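Local atomic coordinates of lipoprotein LPPX (Mycobacterium tuberculosis, PDB entry 2BYO), a protein that probably carries phthiocerol dimycocerosates from the cell membrane to the outer membrane, holding lipid in the large hydrophobic cavity of a U-shaped beta half-barrel. Residues T145-T150 / V171-D176; R29-A34 / H179-A184; L69-V74 / V83-Q88; D90-K95 / G104-L109. All blocks are in the same frame, centred on the assembly; numbering follows the deposited sequence.

Contact 1. Residues T145-T150 / V171-D176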
# COMPACT_ATOMS: atom_id res chain seq x y z
N THR A 145 -5.95 -0.77 16.06
CA THR A 145 -5.61 -2.12 16.48
C THR A 145 -4.45 -2.57 15.61
O THR A 145 -4.55 -2.55 14.38
CB THR A 145 -6.81 -3.05 16.25
OG1 THR A 145 -7.96 -2.57 16.96
CG2 THR A 145 -6.49 -4.45 16.69
N LYS A 146 -3.35 -2.94 16.26
CA LYS A 146 -2.17 -3.43 15.58
C LYS A 146 -2.25 -4.95 15.52
O LYS A 146 -2.40 -5.60 16.55
CB LYS A 146 -0.90 -3.00 16.32
CG LYS A 146 0.39 -3.40 15.63
CD LYS A 146 1.59 -3.11 16.52
CE LYS A 146 2.91 -3.46 15.82
NZ LYS A 146 4.08 -3.24 16.71
N ILE A 147 -2.20 -5.50 14.31
CA ILE A 147 -2.25 -6.93 14.11
C ILE A 147 -1.10 -7.32 13.20
O ILE A 147 -0.97 -6.78 12.11
CB ILE A 147 -3.58 -7.41 13.48
CG1 ILE A 147 -4.76 -6.98 14.35
CG2 ILE A 147 -3.59 -8.95 13.32
CD1 ILE A 147 -6.11 -7.31 13.77
N THR A 148 -0.27 -8.24 13.68
CA THR A 148 0.84 -8.76 12.91
C THR A 148 0.46 -10.11 12.34
O THR A 148 -0.43 -10.78 12.85
CB THR A 148 2.10 -8.94 13.78
OG1 THR A 148 1.78 -9.76 14.91
CG2 THR A 148 2.61 -7.60 14.26
N GLY A 149 1.17 -10.53 11.31
CA GLY A 149 0.89 -11.80 10.66
C GLY A 149 2.01 -12.12 9.70
O GLY A 149 2.88 -11.28 9.47
N THR A 150 1.99 -13.32 9.15
CA THR A 150 3.01 -13.76 8.22
C THR A 150 2.35 -14.02 6.86
O THR A 150 1.35 -14.72 6.77
CB THR A 150 3.73 -14.99 8.78
OG1 THR A 150 4.50 -14.57 9.92
CG2 THR A 150 4.66 -15.64 7.75
N VAL A 171 -0.71 -4.68 10.13
CA VAL A 171 -1.76 -3.73 9.76
C VAL A 171 -2.23 -3.01 11.01
O VAL A 171 -2.22 -3.58 12.11
CB VAL A 171 -2.98 -4.41 9.06
CG1 VAL A 171 -2.55 -5.07 7.75
CG2 VAL A 171 -3.68 -5.41 9.98
N TRP A 172 -2.64 -1.76 10.83
CA TRP A 172 -3.19 -0.94 11.89
C TRP A 172 -4.58 -0.48 11.47
O TRP A 172 -4.72 0.25 10.47
CB TRP A 172 -2.30 0.27 12.13
CG TRP A 172 -0.99 -0.01 12.80
CD1 TRP A 172 -0.72 0.09 14.13
CD2 TRP A 172 0.25 -0.39 12.18
NE1 TRP A 172 0.59 -0.21 14.39
CE2 TRP A 172 1.21 -0.52 13.20
CE3 TRP A 172 0.64 -0.66 10.85
CZ2 TRP A 172 2.54 -0.89 12.95
CZ3 TRP A 172 1.95 -1.02 10.60
CH2 TRP A 172 2.89 -1.14 11.65
N ILE A 173 -5.58 -0.89 12.23
CA ILE A 173 -6.98 -0.75 11.85
C ILE A 173 -7.67 0.17 12.83
O ILE A 173 -7.69 -0.11 14.02
CB ILE A 173 -7.70 -2.12 11.80
CG1 ILE A 173 -7.04 -3.03 10.77
CG2 ILE A 173 -9.19 -1.94 11.47
CD1 ILE A 173 -7.39 -4.48 10.93
N ALA A 174 -8.26 1.24 12.30
CA ALA A 174 -8.91 2.26 13.13
C ALA A 174 -9.94 1.62 14.05
O ALA A 174 -10.64 0.67 13.66
CB ALA A 174 -9.57 3.31 12.26
N GLN A 175 -10.03 2.14 15.28
CA GLN A 175 -11.03 1.69 16.25
C GLN A 175 -12.22 2.64 16.36
O GLN A 175 -13.01 2.53 17.27
CB GLN A 175 -10.38 1.53 17.62
CG GLN A 175 -9.26 0.49 17.64
CD GLN A 175 -8.44 0.55 18.91
OE1 GLN A 175 -8.53 1.51 19.68
NE2 GLN A 175 -7.60 -0.47 19.12
N ASP A 176 -12.34 3.57 15.41
CA ASP A 176 -13.34 4.64 15.51
C ASP A 176 -14.69 4.34 14.86
O ASP A 176 -15.55 5.23 14.76
CB ASP A 176 -12.75 5.97 14.97
CG ASP A 176 -12.19 5.86 13.56
OD1 ASP A 176 -12.49 4.89 12.82
OD2 ASP A 176 -11.42 6.76 13.18
O HOH W 1 -9.95 -2.16 15.09

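Contact 2. Residues R29-A34 / H179-A184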
# COMPACT_ATOMS: atom_id res chain seq x y z
N ARG A 29 -10.50 -8.25 7.35
CA ARG A 29 -11.46 -8.16 6.24
C ARG A 29 -12.35 -6.92 6.33
O ARG A 29 -12.67 -6.32 5.31
CB ARG A 29 -12.33 -9.40 6.14
CG ARG A 29 -11.68 -10.51 5.38
CD ARG A 29 -12.57 -11.74 5.37
NE ARG A 29 -12.17 -12.70 4.35
CZ ARG A 29 -11.67 -13.93 4.58
NH1 ARG A 29 -11.36 -14.71 3.55
NH2 ARG A 29 -11.50 -14.39 5.82
N GLN A 30 -12.74 -6.54 7.55
CA GLN A 30 -13.45 -5.28 7.74
C GLN A 30 -12.65 -4.07 7.21
O GLN A 30 -13.24 -3.19 6.58
CB GLN A 30 -13.80 -5.06 9.21
CG GLN A 30 -14.86 -6.00 9.76
CD GLN A 30 -16.30 -5.54 9.50
OE1 GLN A 30 -16.54 -4.43 9.03
NE2 GLN A 30 -17.25 -6.40 9.82
N SER A 31 -11.34 -4.02 7.45
CA SER A 31 -10.53 -2.88 6.95
C SER A 31 -10.34 -2.94 5.45
O SER A 31 -10.30 -1.90 4.80
CB SER A 31 -9.17 -2.74 7.65
OG SER A 31 -8.27 -3.77 7.26
N LEU A 32 -10.20 -4.14 4.90
CA LEU A 32 -10.04 -4.30 3.45
C LEU A 32 -11.32 -3.93 2.72
O LEU A 32 -11.28 -3.30 1.67
CB LEU A 32 -9.61 -5.73 3.10
CG LEU A 32 -8.22 -6.17 3.59
CD1 LEU A 32 -7.89 -7.56 3.08
CD2 LEU A 32 -7.13 -5.19 3.16
N ASP A 33 -12.47 -4.31 3.28
CA ASP A 33 -13.76 -3.90 2.73
C ASP A 33 -13.96 -2.38 2.81
O ASP A 33 -14.44 -1.77 1.87
CB ASP A 33 -14.91 -4.61 3.43
CG ASP A 33 -14.98 -6.09 3.06
OD1 ASP A 33 -14.41 -6.49 2.03
OD2 ASP A 33 -15.63 -6.84 3.81
N ALA A 34 -13.56 -1.77 3.92
CA ALA A 34 -13.62 -0.32 4.03
C ALA A 34 -12.73 0.31 2.96
O ALA A 34 -13.14 1.25 2.29
CB ALA A 34 -13.22 0.14 5.42
N HIS A 179 -13.17 1.31 10.59
CA HIS A 179 -12.27 0.20 10.20
C HIS A 179 -11.23 0.61 9.16
O HIS A 179 -10.75 -0.22 8.41
CB HIS A 179 -13.07 -1.00 9.70
CG HIS A 179 -13.83 -1.71 10.78
ND1 HIS A 179 -15.19 -1.57 10.95
CD2 HIS A 179 -13.42 -2.57 11.74
CE1 HIS A 179 -15.58 -2.31 11.97
NE2 HIS A 179 -14.53 -2.93 12.47
N HIS A 180 -10.85 1.89 9.12
CA HIS A 180 -9.91 2.36 8.11
C HIS A 180 -8.60 1.60 8.27
O HIS A 180 -8.16 1.36 9.39
CB HIS A 180 -9.60 3.85 8.25
CG HIS A 180 -10.70 4.74 7.78
ND1 HIS A 180 -11.00 5.93 8.41
CD2 HIS A 180 -11.55 4.64 6.73
CE1 HIS A 180 -12.01 6.52 7.77
NE2 HIS A 180 -12.35 5.75 6.75
N LEU A 181 -8.00 1.22 7.15
CA LEU A 181 -6.67 0.65 7.18
C LEU A 181 -5.68 1.81 7.25
O LEU A 181 -5.21 2.31 6.22
CB LEU A 181 -6.44 -0.22 5.93
CG LEU A 181 -5.10 -0.98 5.89
CD1 LEU A 181 -4.94 -1.93 7.09
CD2 LEU A 181 -5.00 -1.78 4.59
N VAL A 182 -5.41 2.27 8.47
CA VAL A 182 -4.60 3.49 8.67
C VAL A 182 -3.17 3.24 8.17
O VAL A 182 -2.57 4.09 7.49
CB VAL A 182 -4.59 3.93 10.15
CG1 VAL A 182 -3.72 5.17 10.35
CG2 VAL A 182 -6.00 4.20 10.63
N ARG A 183 -2.65 2.06 8.46
CA ARG A 183 -1.32 1.70 8.03
C ARG A 183 -1.19 0.19 7.77
O ARG A 183 -1.87 -0.64 8.39
CB ARG A 183 -0.30 2.18 9.08
CG ARG A 183 1.18 1.94 8.75
CD ARG A 183 2.08 2.68 9.75
NE ARG A 183 2.05 4.12 9.51
CZ ARG A 183 2.60 5.03 10.31
NH1 ARG A 183 3.21 4.67 11.43
NH2 ARG A 183 2.52 6.32 9.99
N ALA A 184 -0.30 -0.13 6.84
CA ALA A 184 0.08 -1.50 6.54
C ALA A 184 1.55 -1.50 6.19
O ALA A 184 2.03 -0.62 5.49
CB ALA A 184 -0.74 -2.03 5.39

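Contact 3. Residues L69-V74 / V83-Q88. With OAA (oxaloacetate ion), chain L.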
# COMPACT_ATOMS: atom_id res chain seq x y z
N LEU A 69 -9.59 4.47 -11.81
CA LEU A 69 -8.35 4.57 -11.05
C LEU A 69 -7.44 5.66 -11.61
O LEU A 69 -7.09 5.64 -12.79
CB LEU A 69 -7.60 3.23 -11.02
CG LEU A 69 -6.34 3.22 -10.15
CD1 LEU A 69 -6.68 3.38 -8.68
CD2 LEU A 69 -5.55 1.93 -10.36
N ALA A 70 -7.09 6.61 -10.76
CA ALA A 70 -6.23 7.72 -11.15
C ALA A 70 -5.52 8.25 -9.91
O ALA A 70 -6.06 8.20 -8.80
CB ALA A 70 -7.04 8.81 -11.83
N ALA A 71 -4.29 8.74 -10.10
CA ALA A 71 -3.47 9.18 -8.98
C ALA A 71 -2.56 10.32 -9.40
O ALA A 71 -2.11 10.37 -10.55
CB ALA A 71 -2.66 8.04 -8.43
N LYS A 72 -2.32 11.23 -8.47
CA LYS A 72 -1.43 12.37 -8.68
C LYS A 72 -0.75 12.68 -7.35
O LYS A 72 -1.39 12.70 -6.30
CB LYS A 72 -2.22 13.58 -9.16
CG LYS A 72 -1.36 14.78 -9.58
CD LYS A 72 -2.25 15.93 -10.05
CE LYS A 72 -1.47 17.23 -10.32
NZ LYS A 72 -2.38 18.37 -10.66
N GLY A 73 0.56 12.90 -7.39
CA GLY A 73 1.28 13.29 -6.20
C GLY A 73 2.76 13.50 -6.47
O GLY A 73 3.15 13.93 -7.56
N VAL A 74 3.56 13.16 -5.47
CA VAL A 74 5.00 13.40 -5.51
C VAL A 74 5.69 12.15 -4.99
O VAL A 74 5.11 11.39 -4.20
CB VAL A 74 5.36 14.66 -4.69
CG1 VAL A 74 5.12 14.46 -3.21
CG2 VAL A 74 6.77 15.08 -4.94
N VAL A 83 9.74 14.49 -7.03
CA VAL A 83 9.46 14.08 -8.41
C VAL A 83 7.96 13.93 -8.60
O VAL A 83 7.33 13.08 -7.96
CB VAL A 83 10.15 12.73 -8.72
CG1 VAL A 83 9.74 12.20 -10.08
CG2 VAL A 83 11.66 12.88 -8.63
N PRO A 84 7.36 14.75 -9.47
CA PRO A 84 5.92 14.59 -9.67
C PRO A 84 5.57 13.19 -10.18
O PRO A 84 6.32 12.62 -10.99
CB PRO A 84 5.58 15.65 -10.72
CG PRO A 84 6.73 16.62 -10.68
CD PRO A 84 7.92 15.84 -10.30
N PHE A 85 4.43 12.67 -9.73
CA PHE A 85 4.03 11.27 -9.94
C PHE A 85 2.58 11.25 -10.36
O PHE A 85 1.76 11.96 -9.80
CB PHE A 85 4.19 10.47 -8.63
CG PHE A 85 3.58 9.08 -8.68
CD1 PHE A 85 4.36 7.98 -9.02
CD2 PHE A 85 2.24 8.88 -8.40
CE1 PHE A 85 3.81 6.70 -9.08
CE2 PHE A 85 1.68 7.59 -8.46
CZ PHE A 85 2.47 6.51 -8.80
N ARG A 86 2.25 10.42 -11.35
CA ARG A 86 0.84 10.24 -11.72
C ARG A 86 0.52 8.84 -12.21
O ARG A 86 1.38 8.10 -12.69
CB ARG A 86 0.38 11.28 -12.76
CG ARG A 86 1.01 11.09 -14.11
CD ARG A 86 0.74 12.25 -15.06
NE ARG A 86 1.26 11.93 -16.39
CZ ARG A 86 1.37 12.78 -17.40
NH1 ARG A 86 1.02 14.06 -17.27
NH2 ARG A 86 1.84 12.36 -18.56
N VAL A 87 -0.75 8.47 -12.03
CA VAL A 87 -1.35 7.33 -12.71
C VAL A 87 -2.51 7.89 -13.54
O VAL A 87 -3.46 8.45 -12.99
CB VAL A 87 -1.84 6.26 -11.72
CG1 VAL A 87 -2.64 5.18 -12.45
CG2 VAL A 87 -0.67 5.64 -10.99
N GLN A 88 -2.41 7.74 -14.86
CA GLN A 88 -3.45 8.15 -15.78
C GLN A 88 -3.70 7.01 -16.75
O GLN A 88 -2.77 6.54 -17.41
CB GLN A 88 -3.02 9.40 -16.55
CG GLN A 88 -2.97 10.66 -15.70
CD GLN A 88 -2.75 11.92 -16.52
OE1 GLN A 88 -2.40 11.87 -17.71
NE2 GLN A 88 -2.96 13.07 -15.88
O1 OAA L . 1.85 15.70 -10.02
O2 OAA L . 1.11 15.69 -12.05
O4 OAA L . 2.23 19.98 -10.81
O5 OAA L . 0.43 19.79 -12.03
O3 OAA L . 3.32 18.88 -13.27
C1 OAA L . 1.86 16.18 -11.19
C2 OAA L . 2.82 17.30 -11.55
C3 OAA L . 2.25 18.34 -12.51
C4 OAA L . 1.60 19.43 -11.74

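Contact 4. Residues D90-K95 / G104-L109. With MLT (D-malate), chain M; LNL (alpha-linolenic acid), chain J.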
# COMPACT_ATOMS: atom_id res chain seq x y z
N ASP A 90 -3.71 3.64 -18.17
CA ASP A 90 -2.88 2.47 -17.86
C ASP A 90 -1.48 2.87 -17.37
O ASP A 90 -0.76 2.03 -16.85
CB ASP A 90 -2.78 1.60 -19.12
CG ASP A 90 -2.07 0.28 -18.85
OD1 ASP A 90 -2.52 -0.48 -17.96
OD2 ASP A 90 -1.08 -0.00 -19.55
N ASN A 91 -1.11 4.13 -17.52
CA ASN A 91 0.28 4.54 -17.32
C ASN A 91 0.62 5.01 -15.92
O ASN A 91 -0.12 5.80 -15.33
CB ASN A 91 0.63 5.62 -18.32
CG ASN A 91 0.49 5.15 -19.75
OD1 ASN A 91 0.87 4.03 -20.08
ND2 ASN A 91 -0.08 6.00 -20.60
N ILE A 92 1.74 4.52 -15.41
CA ILE A 92 2.38 5.02 -14.20
C ILE A 92 3.56 5.84 -14.67
O ILE A 92 4.43 5.32 -15.36
CB ILE A 92 2.88 3.85 -13.32
CG1 ILE A 92 1.69 2.99 -12.85
CG2 ILE A 92 3.68 4.36 -12.12
CD1 ILE A 92 2.10 1.63 -12.29
N SER A 93 3.59 7.13 -14.30
CA SER A 93 4.56 8.09 -14.84
C SER A 93 5.18 8.99 -13.76
O SER A 93 4.57 9.23 -12.72
CB SER A 93 3.87 8.98 -15.87
OG SER A 93 3.35 8.23 -16.96
N VAL A 94 6.39 9.47 -14.05
CA VAL A 94 7.10 10.47 -13.23
C VAL A 94 7.64 11.57 -14.15
O VAL A 94 7.89 11.34 -15.32
CB VAL A 94 8.27 9.87 -12.40
CG1 VAL A 94 7.76 8.91 -11.37
CG2 VAL A 94 9.30 9.19 -13.29
N LYS A 95 7.79 12.78 -13.60
CA LYS A 95 8.28 13.94 -14.34
C LYS A 95 9.71 14.24 -13.91
O LYS A 95 9.98 14.51 -12.73
CB LYS A 95 7.38 15.15 -14.10
CG LYS A 95 7.64 16.34 -15.04
CD LYS A 95 6.75 17.52 -14.66
CE LYS A 95 6.93 18.66 -15.64
NZ LYS A 95 6.07 19.84 -15.29
N GLY A 104 5.86 2.32 -15.78
CA GLY A 104 5.18 1.07 -15.93
C GLY A 104 3.75 1.22 -16.36
O GLY A 104 3.24 2.32 -16.53
N SER A 105 3.13 0.06 -16.55
CA SER A 105 1.77 -0.05 -17.02
C SER A 105 0.99 -0.88 -16.01
O SER A 105 1.48 -1.91 -15.55
CB SER A 105 1.75 -0.73 -18.39
OG SER A 105 0.57 -1.49 -18.57
N ILE A 106 -0.21 -0.43 -15.69
CA ILE A 106 -1.07 -1.11 -14.73
C ILE A 106 -1.38 -2.53 -15.20
O ILE A 106 -1.20 -3.49 -14.45
CB ILE A 106 -2.38 -0.32 -14.50
CG1 ILE A 106 -2.08 0.98 -13.75
CG2 ILE A 106 -3.38 -1.15 -13.72
CD1 ILE A 106 -3.24 1.95 -13.74
N SER A 107 -1.85 -2.64 -16.43
CA SER A 107 -2.21 -3.93 -17.01
C SER A 107 -1.03 -4.90 -17.03
O SER A 107 -1.18 -6.08 -16.72
CB SER A 107 -2.76 -3.75 -18.44
OG SER A 107 -1.81 -3.11 -19.28
N GLU A 108 0.15 -4.39 -17.36
CA GLU A 108 1.34 -5.22 -17.50
C GLU A 108 1.90 -5.68 -16.16
O GLU A 108 2.38 -6.81 -16.05
CB GLU A 108 2.38 -4.50 -18.36
CG GLU A 108 1.87 -4.31 -19.79
CD GLU A 108 2.92 -3.84 -20.76
OE1 GLU A 108 3.69 -2.93 -20.41
OE2 GLU A 108 2.97 -4.39 -21.88
N LEU A 109 1.82 -4.82 -15.15
CA LEU A 109 2.12 -5.23 -13.77
C LEU A 109 1.07 -6.22 -13.24
O LEU A 109 1.41 -7.16 -12.53
CB LEU A 109 2.21 -4.02 -12.85
CG LEU A 109 3.41 -3.08 -13.06
CD1 LEU A 109 3.20 -1.80 -12.27
CD2 LEU A 109 4.72 -3.75 -12.67
C1 MLT M . 6.30 -0.97 -19.38
O1 MLT M . 5.17 -1.35 -19.03
O2 MLT M . 6.40 0.07 -20.07
C2 MLT M . 7.53 -1.72 -18.95
O3 MLT M . 7.32 -3.13 -18.96
C3 MLT M . 7.98 -1.23 -17.57
C4 MLT M . 7.33 -1.95 -16.41
O4 MLT M . 6.08 -2.11 -16.35
O5 MLT M . 8.05 -2.37 -15.48
O1 LNL J . -8.02 -0.88 -11.33
C1 LNL J . -7.02 -1.50 -11.78
O2 LNL J . -6.84 -1.66 -13.01
C2 LNL J . -6.02 -2.06 -10.79
C3 LNL J . -5.18 -3.20 -11.40
C4 LNL J . -4.26 -3.88 -10.38
C5 LNL J . -3.16 -2.95 -9.86
C6 LNL J . -1.74 -3.49 -10.06
C7 LNL J . -1.15 -4.10 -8.79
C8 LNL J . 0.35 -3.83 -8.71
C9 LNL J . 1.02 -4.63 -7.58
C10 LNL J . 2.09 -3.87 -6.78
C11 LNL J . 2.54 -2.57 -7.42
C12 LNL J . 3.78 -2.42 -7.88
C13 LNL J . 4.25 -1.12 -8.53
C14 LNL J . 3.63 0.13 -7.90
C15 LNL J . 4.67 1.21 -7.59
C16 LNL J . 3.97 2.53 -7.23
C17 LNL J . 4.54 3.19 -5.96
C18 LNL J . 3.53 4.14 -5.32

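Contact 1. Residues T145-T150 / V171-D176
Thr145 pairs with Ile173 and Ile147 with Val171, each as a hydrogen-bonded antiparallel couple, while Lys146 and Trp172 form the non-hydrogen-bonded pair between them. Four N-H...O=C bonds join the backbones, among them Ile147 N to Val171 O at 2.9 Å. The Trp172 CA hydrogen adds a weaker contact to Thr145 O.

A polar set closes the end of the pairing. Gln175 crosses Thr145 at about a right angle and gives an NE2 hydrogen to Thr145 OG1 (3.0 Å), which lies in its amide plane; NE2 also reaches Thr136. Thr145 OG1 meets a water at 2.8 Å, and the same water lies within hydrogen-bonding distance of Ile173 O, though its protons have other possible acceptors.

On one face, the aliphatic chain of Lys146 runs beside the Trp172 indole, both pointing the same way. Lys146 CG stands anti to the backbone N (chi1 -177°) and comes within 3.4 Å of Trp172 NE1, while Lys146 CE nears CZ2 farther on; the indole N-H bonds to Glu137.

Ile147, Val171 and Ile173 make an apolar patch on the other face, which they share with Thr145. Ile147 CB meets Val171 CG2 at 4.0 Å, and Ile147 CD1 lies 4.2 Å from Ile173 CD1. Val171 belongs to the lipid pocket and touches the bound docosahexaenoic acid. Helix 22-36 packs against Val171 and Ile173, strand 129-139 flanks strand 142-151, and strand 181-187 flanks strand 167-174.

Contact 2. Residues R29-A34 / H179-A184
Gln30 and His179 meet where helix 22-36 lies against the half-barrel sheet, at the turn that leads into strand 181-187. His179 presents one face of its imidazole to the helix. Gln30 CB sits over that face, offset toward the rim, in a CH-pi contact 3.8 Å from the centroid of the His179 ring. The glutamine chain bends at chi2 (-85°), which carries CD back over the ring, and its amide plane ends 31° from the imidazole plane.

The carbonyl of His179 turns to the next helical residue. His179 O is 3.0 Å from Ser31 CA, a CA-H...O contact, and 3.1 Å from Ser31 CB; Ala34 CB lies farther off, at 3.9 Å. No conventional hydrogen bond joins the two segments, and Ser31 OG bonds instead to Ile28 O within its own helix.

His180 turns its CB from the helix; its NE2 binds a zinc ion and its ring stacks with Trp200.

Leu181, the centre of an inverse gamma turn just ahead of the classic beta bulge that Val182 and Arg183 form opposite Trp172, points back toward the helix and belongs to the pocket for docosahexaenoic acid, which Leu32 also touches. Leu181 CG stands anti to the backbone N (chi1 -175°); from there Leu181 CD1 reaches Ser31 OG at 3.8 Å, and Leu181 CD2 meets Leu32 CD2 at 4.3 Å.

Contact 3. Residues L69-V74 / V83-Q88
Ala71 and Val87 face each other as a hydrogen-bonded antiparallel pair, their CB atoms 3.8 Å apart, and Gly73 pairs likewise with Phe85. Two backbone hydrogen bonds close each of these pairs. Ala71 CB also nears the edge of the Phe85 ring, with Phe85 CE2 at 4.4 Å.

Lys72 lies on the other face, in a non-hydrogen-bonded pair with Arg86. These are adjacent strands of the U-shaped half-barrel; here an alpha-linolenic acid lies on the Val87 and Phe85 face, touching both residues, and an oxaloacetate on the Lys72 and Pro84 face. From CB the lysine chain is extended throughout. Lys72 CG, anti to the backbone N (chi1 -173°), lies 3.4 Å from oxaloacetate O1; Lys72 CD passes the same carboxylate more distantly, and Lys72 CE comes 3.5 Å from oxaloacetate O2. At the tip, Lys72 NZ makes a weak hydrogen bond of 3.4 Å to O5 of the ligand's other carboxylate. Pro84 CB packs 3.3 Å from oxaloacetate C2, and Lys95 and Trp100 complete the site.

Contact 4. Residues D90-K95 / G104-L109
Asp90 grips the start of helix 106-112 with both its backbone and its carboxylate. Asp90 O accepts from Ile106 N at 2.8 Å. The side chain, with CG anti to the backbone N (chi1 -173°), brings Asp90 OD1 to Ser107 N at 2.7 Å, received on the syn lone pair. Ser105 OG is modelled so close to Asp90 OD2 that the details of this bond are doubtful. Ser105 is itself the N-cap of the helix, its OG accepting from Glu108 N at 3.2 Å. The carboxylate thus meets the opening turn of the helix, where the helix dipole would be expected to favour its negative charge.

The apolar side is also well packed at Ile92 and Leu109. These two cross at about a right angle with their CD1 atoms 3.6 Å apart, and Leu109 CD1 also lies 3.9 Å from C13 of the bound alpha-linolenic acid. Ile106 CG2 nears the carboxylate end of the same lipid, at O2.

The pairing weakens at Gly104: Ile92 N hydrogen-bonds to Gly104 O, but the return bond from Gly104 N to Ile92 O is weak, at 3.3 Å. D-malate lies beside the chain here, its O4 3.3 Å from Gly104 CA. The solvent side is the outer turn of the helix, where Ser107 and Glu108 are exposed and Glu108 OE1 comes to 2.6 Å from malate O1.

The contact joins the hairpin of strands 91-96 and 99-105, at one border of the sheet, to the helix that follows directly; strand 83-88 flanks 91-96 on its other side, with Val87 packed on Ile106.

Contacts 1 and 2 touch where strand 167-174 runs beside 181-187: Trp172 N lies 2.8 Å from Arg183 O, a probable hydrogen bond. Contacts 3 and 4 are likewise joined through neighbouring strands 83-88 and 91-96, where Arg86 O and Ser93 N, 2.9 Å apart, probably hydrogen-bond. The two pairs belong to distant parts of one sheet, with the centres of contacts 1 and 4 about 30 Å apart. Contact 4 is the buried one, whereas the others are partly buried. Regular strand pairing dominates contacts 1 and 3, contact 2 packs helix on strand without conventional hydrogen bonds, and contact 4 adds helix capping. All four hold residues of lipid pockets.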